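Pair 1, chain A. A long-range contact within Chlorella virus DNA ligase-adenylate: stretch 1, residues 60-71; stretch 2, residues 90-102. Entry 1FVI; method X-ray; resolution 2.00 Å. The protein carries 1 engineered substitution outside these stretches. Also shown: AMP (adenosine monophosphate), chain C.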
# COMPACT_ATOMS: atom_id res chain seq x y z
N PRO A 60 -11.20 -14.73 -9.84
CA PRO A 60 -11.86 -15.99 -9.50
C PRO A 60 -12.70 -15.75 -8.27
O PRO A 60 -12.42 -14.83 -7.48
CB PRO A 60 -10.68 -16.92 -9.20
CG PRO A 60 -9.67 -15.99 -8.65
CD PRO A 60 -9.74 -14.85 -9.62
N GLU A 61 -13.77 -16.52 -8.14
CA GLU A 61 -14.68 -16.43 -7.01
C GLU A 61 -13.87 -16.57 -5.70
O GLU A 61 -13.01 -17.44 -5.59
CB GLU A 61 -15.73 -17.54 -7.15
CG GLU A 61 -16.66 -17.71 -5.97
CD GLU A 61 -17.71 -16.62 -5.86
OE1 GLU A 61 -17.81 -15.77 -6.77
OE2 GLU A 61 -18.44 -16.63 -4.84
N GLY A 62 -14.13 -15.71 -4.72
CA GLY A 62 -13.40 -15.79 -3.47
C GLY A 62 -12.22 -14.83 -3.34
O GLY A 62 -11.48 -14.85 -2.34
N SER A 63 -12.03 -14.00 -4.36
CA SER A 63 -10.95 -13.01 -4.34
C SER A 63 -11.21 -11.88 -3.35
O SER A 63 -12.35 -11.40 -3.22
CB SER A 63 -10.77 -12.41 -5.73
OG SER A 63 -10.14 -13.34 -6.56
N ASP A 64 -10.15 -11.46 -2.67
CA ASP A 64 -10.22 -10.37 -1.71
C ASP A 64 -9.11 -9.35 -2.03
O ASP A 64 -7.99 -9.73 -2.40
CB ASP A 64 -10.09 -10.90 -0.28
CG ASP A 64 -10.52 -9.88 0.74
OD1 ASP A 64 -10.96 -8.76 0.35
OD2 ASP A 64 -10.41 -10.20 1.95
N GLY A 65 -9.44 -8.06 -1.92
CA GLY A 65 -8.46 -7.04 -2.25
C GLY A 65 -8.93 -5.60 -2.15
O GLY A 65 -9.94 -5.28 -1.52
N GLU A 66 -8.15 -4.71 -2.76
CA GLU A 66 -8.43 -3.27 -2.73
C GLU A 66 -8.42 -2.62 -4.10
O GLU A 66 -7.48 -2.77 -4.89
CB GLU A 66 -7.35 -2.55 -1.88
CG GLU A 66 -7.34 -2.86 -0.38
CD GLU A 66 -8.28 -2.00 0.41
OE1 GLU A 66 -8.60 -2.39 1.54
OE2 GLU A 66 -8.68 -0.93 -0.06
N ILE A 67 -9.47 -1.84 -4.36
CA ILE A 67 -9.56 -1.12 -5.62
C ILE A 67 -8.96 0.27 -5.34
O ILE A 67 -9.15 0.82 -4.25
CB ILE A 67 -11.04 -0.94 -6.08
CG1 ILE A 67 -11.76 -2.29 -6.12
CG2 ILE A 67 -11.10 -0.23 -7.45
CD1 ILE A 67 -13.27 -2.19 -6.31
N SER A 68 -8.23 0.80 -6.31
CA SER A 68 -7.63 2.11 -6.18
C SER A 68 -7.16 2.62 -7.52
O SER A 68 -6.75 1.84 -8.37
CB SER A 68 -6.44 2.07 -5.23
OG SER A 68 -5.48 1.15 -5.68
N ILE A 69 -7.28 3.94 -7.71
CA ILE A 69 -6.80 4.61 -8.92
C ILE A 69 -5.41 5.09 -8.52
O ILE A 69 -5.26 6.02 -7.71
CB ILE A 69 -7.71 5.79 -9.29
CG1 ILE A 69 -9.15 5.31 -9.45
CG2 ILE A 69 -7.22 6.41 -10.58
CD1 ILE A 69 -10.13 6.40 -9.80
N GLU A 70 -4.40 4.42 -9.07
CA GLU A 70 -2.99 4.68 -8.77
C GLU A 70 -2.47 6.01 -8.23
O GLU A 70 -2.12 6.10 -7.05
CB GLU A 70 -2.11 4.21 -9.92
CG GLU A 70 -2.22 2.71 -10.23
CD GLU A 70 -1.75 1.80 -9.10
OE1 GLU A 70 -2.09 2.06 -7.92
OE2 GLU A 70 -1.07 0.80 -9.40
N GLY A 71 -2.40 7.03 -9.08
CA GLY A 71 -1.88 8.31 -8.61
C GLY A 71 -2.93 9.33 -8.24
O GLY A 71 -2.64 10.51 -8.22
N ALA A 90 -11.78 5.12 -17.37
CA ALA A 90 -10.52 5.44 -16.71
C ALA A 90 -9.87 4.18 -16.20
O ALA A 90 -10.54 3.22 -15.81
CB ALA A 90 -10.74 6.41 -15.54
N LYS A 91 -8.54 4.20 -16.20
CA LYS A 91 -7.75 3.09 -15.73
C LYS A 91 -7.79 3.05 -14.19
O LYS A 91 -7.95 4.08 -13.53
CB LYS A 91 -6.32 3.25 -16.22
CG LYS A 91 -6.18 3.28 -17.73
CD LYS A 91 -4.77 3.66 -18.12
CE LYS A 91 -4.49 3.48 -19.61
NZ LYS A 91 -4.23 2.06 -19.96
N PHE A 92 -7.71 1.84 -13.64
CA PHE A 92 -7.71 1.65 -12.19
C PHE A 92 -6.98 0.35 -11.88
O PHE A 92 -6.66 -0.45 -12.76
CB PHE A 92 -9.14 1.66 -11.61
CG PHE A 92 -10.05 0.59 -12.19
CD1 PHE A 92 -10.14 -0.67 -11.59
CD2 PHE A 92 -10.78 0.83 -13.36
CE1 PHE A 92 -10.94 -1.67 -12.15
CE2 PHE A 92 -11.57 -0.16 -13.91
CZ PHE A 92 -11.66 -1.42 -13.31
N SER A 93 -6.69 0.15 -10.61
CA SER A 93 -5.98 -1.05 -10.21
C SER A 93 -6.75 -1.83 -9.16
O SER A 93 -7.72 -1.34 -8.59
CB SER A 93 -4.60 -0.66 -9.66
OG SER A 93 -3.84 -0.03 -10.67
N TYR A 94 -6.33 -3.07 -8.95
CA TYR A 94 -6.94 -3.92 -7.94
C TYR A 94 -5.82 -4.72 -7.31
O TYR A 94 -5.19 -5.55 -7.97
CB TYR A 94 -8.00 -4.85 -8.54
CG TYR A 94 -8.63 -5.75 -7.50
CD1 TYR A 94 -9.66 -5.30 -6.68
CD2 TYR A 94 -8.19 -7.07 -7.35
CE1 TYR A 94 -10.25 -6.14 -5.73
CE2 TYR A 94 -8.78 -7.92 -6.40
CZ TYR A 94 -9.81 -7.45 -5.61
OH TYR A 94 -10.41 -8.30 -4.73
N TYR A 95 -5.52 -4.39 -6.05
CA TYR A 95 -4.49 -5.09 -5.31
C TYR A 95 -5.18 -6.32 -4.72
O TYR A 95 -6.02 -6.20 -3.82
CB TYR A 95 -3.95 -4.20 -4.19
CG TYR A 95 -3.16 -2.98 -4.66
CD1 TYR A 95 -3.80 -1.76 -4.87
CD2 TYR A 95 -1.78 -3.05 -4.85
CE1 TYR A 95 -3.08 -0.62 -5.26
CE2 TYR A 95 -1.04 -1.92 -5.24
CZ TYR A 95 -1.71 -0.71 -5.44
OH TYR A 95 -1.00 0.41 -5.80
N TRP A 96 -4.85 -7.49 -5.27
CA TRP A 96 -5.44 -8.76 -4.87
C TRP A 96 -4.60 -9.38 -3.79
O TRP A 96 -3.53 -9.91 -4.06
CB TRP A 96 -5.49 -9.66 -6.10
CG TRP A 96 -6.20 -10.99 -5.96
CD1 TRP A 96 -7.03 -11.39 -4.95
CD2 TRP A 96 -6.10 -12.11 -6.86
NE1 TRP A 96 -7.43 -12.69 -5.16
CE2 TRP A 96 -6.88 -13.16 -6.32
CE3 TRP A 96 -5.42 -12.33 -8.07
CZ2 TRP A 96 -6.99 -14.41 -6.94
CZ3 TRP A 96 -5.53 -13.58 -8.69
CH2 TRP A 96 -6.32 -14.60 -8.12
N PHE A 97 -5.08 -9.32 -2.55
CA PHE A 97 -4.30 -9.86 -1.44
C PHE A 97 -4.74 -11.18 -0.80
O PHE A 97 -4.01 -11.75 0.02
CB PHE A 97 -4.06 -8.79 -0.37
CG PHE A 97 -5.31 -8.13 0.16
CD1 PHE A 97 -6.28 -8.88 0.86
CD2 PHE A 97 -5.47 -6.75 0.06
CE1 PHE A 97 -7.38 -8.26 1.46
CE2 PHE A 97 -6.56 -6.11 0.66
CZ PHE A 97 -7.52 -6.86 1.36
N ASP A 98 -5.94 -11.67 -1.16
CA ASP A 98 -6.42 -12.94 -0.62
C ASP A 98 -7.32 -13.67 -1.60
O ASP A 98 -7.86 -13.07 -2.53
CB ASP A 98 -7.11 -12.75 0.74
CG ASP A 98 -6.88 -13.93 1.68
OD1 ASP A 98 -6.36 -14.98 1.24
OD2 ASP A 98 -7.22 -13.80 2.88
N TYR A 99 -7.47 -14.97 -1.37
CA TYR A 99 -8.25 -15.86 -2.22
C TYR A 99 -8.75 -17.03 -1.39
O TYR A 99 -7.95 -17.90 -1.02
CB TYR A 99 -7.31 -16.43 -3.30
CG TYR A 99 -7.97 -17.30 -4.35
CD1 TYR A 99 -9.33 -17.17 -4.65
CD2 TYR A 99 -7.21 -18.19 -5.11
CE1 TYR A 99 -9.92 -17.89 -5.68
CE2 TYR A 99 -7.79 -18.91 -6.15
CZ TYR A 99 -9.14 -18.75 -6.43
OH TYR A 99 -9.71 -19.43 -7.48
N VAL A 100 -10.05 -17.08 -1.12
CA VAL A 100 -10.55 -18.20 -0.34
C VAL A 100 -10.71 -19.51 -1.11
O VAL A 100 -10.33 -20.54 -0.58
CB VAL A 100 -11.79 -17.85 0.52
CG1 VAL A 100 -12.43 -19.13 1.14
CG2 VAL A 100 -11.35 -16.96 1.66
N THR A 101 -11.21 -19.48 -2.35
CA THR A 101 -11.37 -20.72 -3.13
C THR A 101 -12.54 -21.56 -2.59
O THR A 101 -13.57 -21.69 -3.24
CB THR A 101 -10.01 -21.56 -3.19
OG1 THR A 101 -9.23 -21.16 -4.32
CG2 THR A 101 -10.24 -23.06 -3.26
N ASP A 102 -12.39 -22.09 -1.38
CA ASP A 102 -13.43 -22.89 -0.76
C ASP A 102 -13.34 -22.76 0.75
O ASP A 102 -14.03 -21.94 1.36
CB ASP A 102 -13.29 -24.37 -1.17
CG ASP A 102 -14.08 -25.33 -0.27
OD1 ASP A 102 -13.52 -26.36 0.14
OD2 ASP A 102 -15.26 -25.05 0.04
P AMP C . -6.25 1.73 8.17
O1P AMP C . -6.53 1.91 9.60
O3P AMP C . -7.25 2.80 7.58
O5' AMP C . -6.83 0.44 7.68
C5' AMP C . -6.82 0.11 6.21
C4' AMP C . -7.98 -0.77 5.79
O4' AMP C . -7.62 -1.32 4.52
C3' AMP C . -8.23 -1.96 6.73
O3' AMP C . -9.61 -2.27 6.93
C2' AMP C . -7.61 -3.13 6.05
O2' AMP C . -8.33 -4.32 6.35
C1' AMP C . -7.58 -2.73 4.56
N9 AMP C . -6.36 -3.17 3.93
C8 AMP C . -5.53 -2.36 3.17
N7 AMP C . -4.51 -3.03 2.74
C5 AMP C . -4.63 -4.34 3.20
C6 AMP C . -3.84 -5.49 3.06
N6 AMP C . -2.69 -5.51 2.35
N1 AMP C . -4.30 -6.60 3.67
C2 AMP C . -5.42 -6.57 4.36
N3 AMP C . -6.26 -5.56 4.58
C4 AMP C . -5.82 -4.42 3.97
O HOH W 1 -8.30 -11.09 3.35

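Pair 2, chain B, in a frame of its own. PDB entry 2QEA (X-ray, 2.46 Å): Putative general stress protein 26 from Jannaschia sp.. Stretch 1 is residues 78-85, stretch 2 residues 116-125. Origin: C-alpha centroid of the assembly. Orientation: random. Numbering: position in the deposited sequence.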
# COMPACT_ATOMS: atom_id res chain seq x y z
N ALA B 78 -6.19 -3.06 -2.21
CA ALA B 78 -7.43 -2.87 -1.44
C ALA B 78 -7.36 -1.75 -0.42
O ALA B 78 -6.38 -1.66 0.31
CB ALA B 78 -7.80 -4.17 -0.73
N ASP B 79 -8.39 -0.90 -0.39
CA ASP B 79 -8.56 0.15 0.61
C ASP B 79 -9.76 -0.35 1.42
O ASP B 79 -10.88 -0.35 0.91
CB ASP B 79 -8.83 1.51 -0.04
CG ASP B 79 -8.98 2.65 0.97
OD1 ASP B 79 -8.76 2.45 2.19
OD2 ASP B 79 -9.31 3.77 0.55
N LEU B 80 -9.51 -0.77 2.66
CA LEU B 80 -10.53 -1.37 3.53
C LEU B 80 -10.91 -0.52 4.74
O LEU B 80 -10.03 -0.00 5.42
CB LEU B 80 -10.00 -2.69 4.08
CG LEU B 80 -9.45 -3.73 3.10
CD1 LEU B 80 -8.81 -4.85 3.88
CD2 LEU B 80 -10.54 -4.25 2.18
N ASP B 81 -12.21 -0.39 4.99
CA ASP B 81 -12.75 0.24 6.20
C ASP B 81 -13.11 -0.91 7.13
O ASP B 81 -13.60 -1.95 6.67
CB ASP B 81 -14.00 1.09 5.92
CG ASP B 81 -13.69 2.39 5.19
OD1 ASP B 81 -12.63 3.00 5.42
OD2 ASP B 81 -14.55 2.83 4.39
N GLY B 82 -12.89 -0.72 8.43
CA GLY B 82 -13.17 -1.76 9.41
C GLY B 82 -13.12 -1.30 10.85
O GLY B 82 -13.33 -0.12 11.13
N THR B 83 -12.84 -2.24 11.75
CA THR B 83 -12.75 -2.00 13.20
C THR B 83 -11.47 -2.65 13.75
O THR B 83 -11.27 -3.85 13.55
CB THR B 83 -13.96 -2.61 13.93
OG1 THR B 83 -15.18 -2.11 13.34
CG2 THR B 83 -13.94 -2.26 15.42
N LEU B 84 -10.63 -1.85 14.42
CA LEU B 84 -9.40 -2.33 15.06
C LEU B 84 -9.66 -2.43 16.56
O LEU B 84 -10.31 -1.56 17.14
CB LEU B 84 -8.23 -1.38 14.78
CG LEU B 84 -6.82 -1.82 15.21
CD1 LEU B 84 -6.38 -3.05 14.43
CD2 LEU B 84 -5.83 -0.69 15.01
N GLU B 85 -9.13 -3.49 17.19
CA GLU B 85 -9.31 -3.73 18.63
C GLU B 85 -8.24 -4.64 19.23
O GLU B 85 -7.55 -5.35 18.50
CB GLU B 85 -10.69 -4.35 18.89
CG GLU B 85 -10.94 -5.69 18.18
CD GLU B 85 -12.33 -6.25 18.42
OE1 GLU B 85 -12.75 -6.34 19.59
OE2 GLU B 85 -12.99 -6.62 17.43
N LEU B 116 -1.72 -8.16 20.75
CA LEU B 116 -2.37 -8.72 19.56
C LEU B 116 -3.52 -7.80 19.16
O LEU B 116 -4.42 -7.54 19.97
CB LEU B 116 -2.89 -10.14 19.83
CG LEU B 116 -3.57 -10.93 18.70
CD1 LEU B 116 -2.63 -11.16 17.53
CD2 LEU B 116 -4.09 -12.26 19.23
N LEU B 117 -3.49 -7.30 17.91
CA LEU B 117 -4.54 -6.44 17.35
C LEU B 117 -5.33 -7.23 16.30
O LEU B 117 -4.75 -8.00 15.53
CB LEU B 117 -3.95 -5.18 16.72
CG LEU B 117 -3.21 -4.19 17.63
CD1 LEU B 117 -2.71 -3.02 16.80
CD2 LEU B 117 -4.09 -3.68 18.76
N LYS B 118 -6.66 -7.03 16.28
CA LYS B 118 -7.58 -7.70 15.37
C LYS B 118 -8.32 -6.65 14.54
O LYS B 118 -9.03 -5.81 15.11
CB LYS B 118 -8.59 -8.53 16.17
CG LYS B 118 -9.60 -9.35 15.35
CD LYS B 118 -10.60 -10.07 16.25
CE LYS B 118 -11.59 -10.91 15.44
NZ LYS B 118 -12.56 -11.65 16.29
N PHE B 119 -8.14 -6.69 13.22
CA PHE B 119 -8.81 -5.79 12.28
C PHE B 119 -9.89 -6.59 11.54
O PHE B 119 -9.56 -7.53 10.81
CB PHE B 119 -7.82 -5.19 11.28
CG PHE B 119 -8.46 -4.26 10.28
CD1 PHE B 119 -8.69 -2.92 10.60
CD2 PHE B 119 -8.87 -4.73 9.02
CE1 PHE B 119 -9.30 -2.06 9.68
CE2 PHE B 119 -9.48 -3.87 8.09
CZ PHE B 119 -9.69 -2.53 8.42
N THR B 120 -11.15 -6.22 11.74
CA THR B 120 -12.29 -6.87 11.07
C THR B 120 -12.71 -5.94 9.93
O THR B 120 -13.17 -4.83 10.20
CB THR B 120 -13.48 -7.08 12.04
OG1 THR B 120 -13.07 -7.90 13.14
CG2 THR B 120 -14.65 -7.75 11.32
N PRO B 121 -12.50 -6.36 8.65
CA PRO B 121 -12.97 -5.51 7.55
C PRO B 121 -14.51 -5.46 7.45
O PRO B 121 -15.17 -6.48 7.63
CB PRO B 121 -12.38 -6.18 6.30
CG PRO B 121 -11.31 -7.06 6.80
CD PRO B 121 -11.81 -7.54 8.11
N ALA B 122 -15.03 -4.26 7.21
CA ALA B 122 -16.46 -4.01 7.03
C ALA B 122 -16.77 -3.93 5.53
O ALA B 122 -17.71 -4.57 5.05
CB ALA B 122 -16.85 -2.71 7.70
N SER B 123 -15.98 -3.13 4.82
CA SER B 123 -16.10 -2.96 3.37
C SER B 123 -14.81 -2.41 2.76
O SER B 123 -13.89 -2.03 3.48
CB SER B 123 -17.26 -2.03 3.04
OG SER B 123 -17.10 -0.78 3.70
N GLY B 124 -14.75 -2.37 1.43
CA GLY B 124 -13.58 -1.83 0.73
C GLY B 124 -13.60 -1.98 -0.78
O GLY B 124 -14.32 -2.84 -1.30
N GLU B 125 -12.82 -1.14 -1.46
CA GLU B 125 -12.69 -1.20 -2.92
C GLU B 125 -11.44 -2.05 -3.17
O GLU B 125 -10.34 -1.63 -2.83
CB GLU B 125 -12.58 0.19 -3.55
CG GLU B 125 -12.73 0.15 -5.08
CD GLU B 125 -12.91 1.52 -5.74
OE1 GLU B 125 -13.11 2.54 -5.04
OE2 GLU B 125 -12.87 1.57 -6.99
O HOH W 2 -11.80 -6.23 14.83

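Pair 1 and pair 2 share one backbone design, two antiparallel strands interrupted by a beta bulge, and 14 central residues superpose with an RMSD of 0.6 Å. In pair 1 the register shifts by one between Asp A64 and Gly A65; in pair 2 it shifts between the matched residues Asp B81 and Gly B82. At the bulge a single carbonyl serves two consecutive amides of the other strand. Asp A64 O accepts from Phe A97 N at 2.9 Å and from Asp A98 N at 3.1 Å, and Asp B81 O accepts from Ala B122 N at 2.8 Å and from Ser B123 N at 3.2 Å.

The glycine after the bulge, Gly A65 or Gly B82, is the most telling match, its CA atoms falling 0.3 Å apart. Both backbones are nearly fully extended here and press close to the opposite strand: Gly A65 CA lies 3.0 Å from Tyr A95 O, and Gly B82 CA lies 3.2 Å from Thr B120 O. A beta carbon would clash with that carbonyl and also with an aromatic ring, at Tyr A94 CZ in pair 1 and Phe B119 CZ in pair 2.

Those two rings are themselves matched, with side-chain centres 0.1 Å apart and chi1 in t. With no beta carbon on the glycine, the ring end can come close: Tyr A94 OH lies 3.0 Å from Gly A65 N, and Phe B119 CZ 3.7 Å from Gly B82 N. The tyrosine hydroxyl bonds elsewhere in the structure. A branched aliphatic residue packs against each aromatic side chain: Ile A67 CG1 at the ring edge, 3.7 Å from Tyr A94 CD1, and Leu B84 CD1 against the beta carbon, 4.1 Å from Phe B119 CB.

On this same face, Ser A63 matches Leu B80 but works differently. Ser A63 OG donates to Pro A60 O at 2.9 Å, closing a turn, while Leu B80 CB packs 4.2 Å from Phe B119 CE2. Small Ser A63 pairs with large Tyr A99; Leu B80 pairs with Gly B124, where a beta carbon would strike both Asp B79 O and Leu B80 CD2. Trp A96 and Pro B121 match in CA position, but Pro B121 points sideways. Its non-hydrogen-bonded site suits proline, whose missing N-H costs no bond across the strands.

On the other face, Asp A64 CB packs 3.7 Å from Asp A98 CB, and one water donates to Asp A64 OD2 (2.7 Å) and Asp A98 OD2 (3.0 Å), easing two neighbouring carboxylates. In pair 2 Asp B81 CB lies 4.2 Å from Ser B123 OG, a smaller, uncharged partner. Tyr A95 OH reaches Glu A70 OE1 in a weak hydrogen bond of 2.9 Å; its match, Thr B120, is shorter, and its OG1 bonds a water at 2.7 Å.

The bulge residue Phe A97 matches Ala B122. The Phe A97 ring covers the glycine, its centroid 3.7 Å from Gly A65 CA in a CH-pi contact, and its opposite face meets the adenine, with Phe A97 CD2 3.6 Å from AMP C6. Ala B122 has only a methyl and leaves its glycine without such a cover.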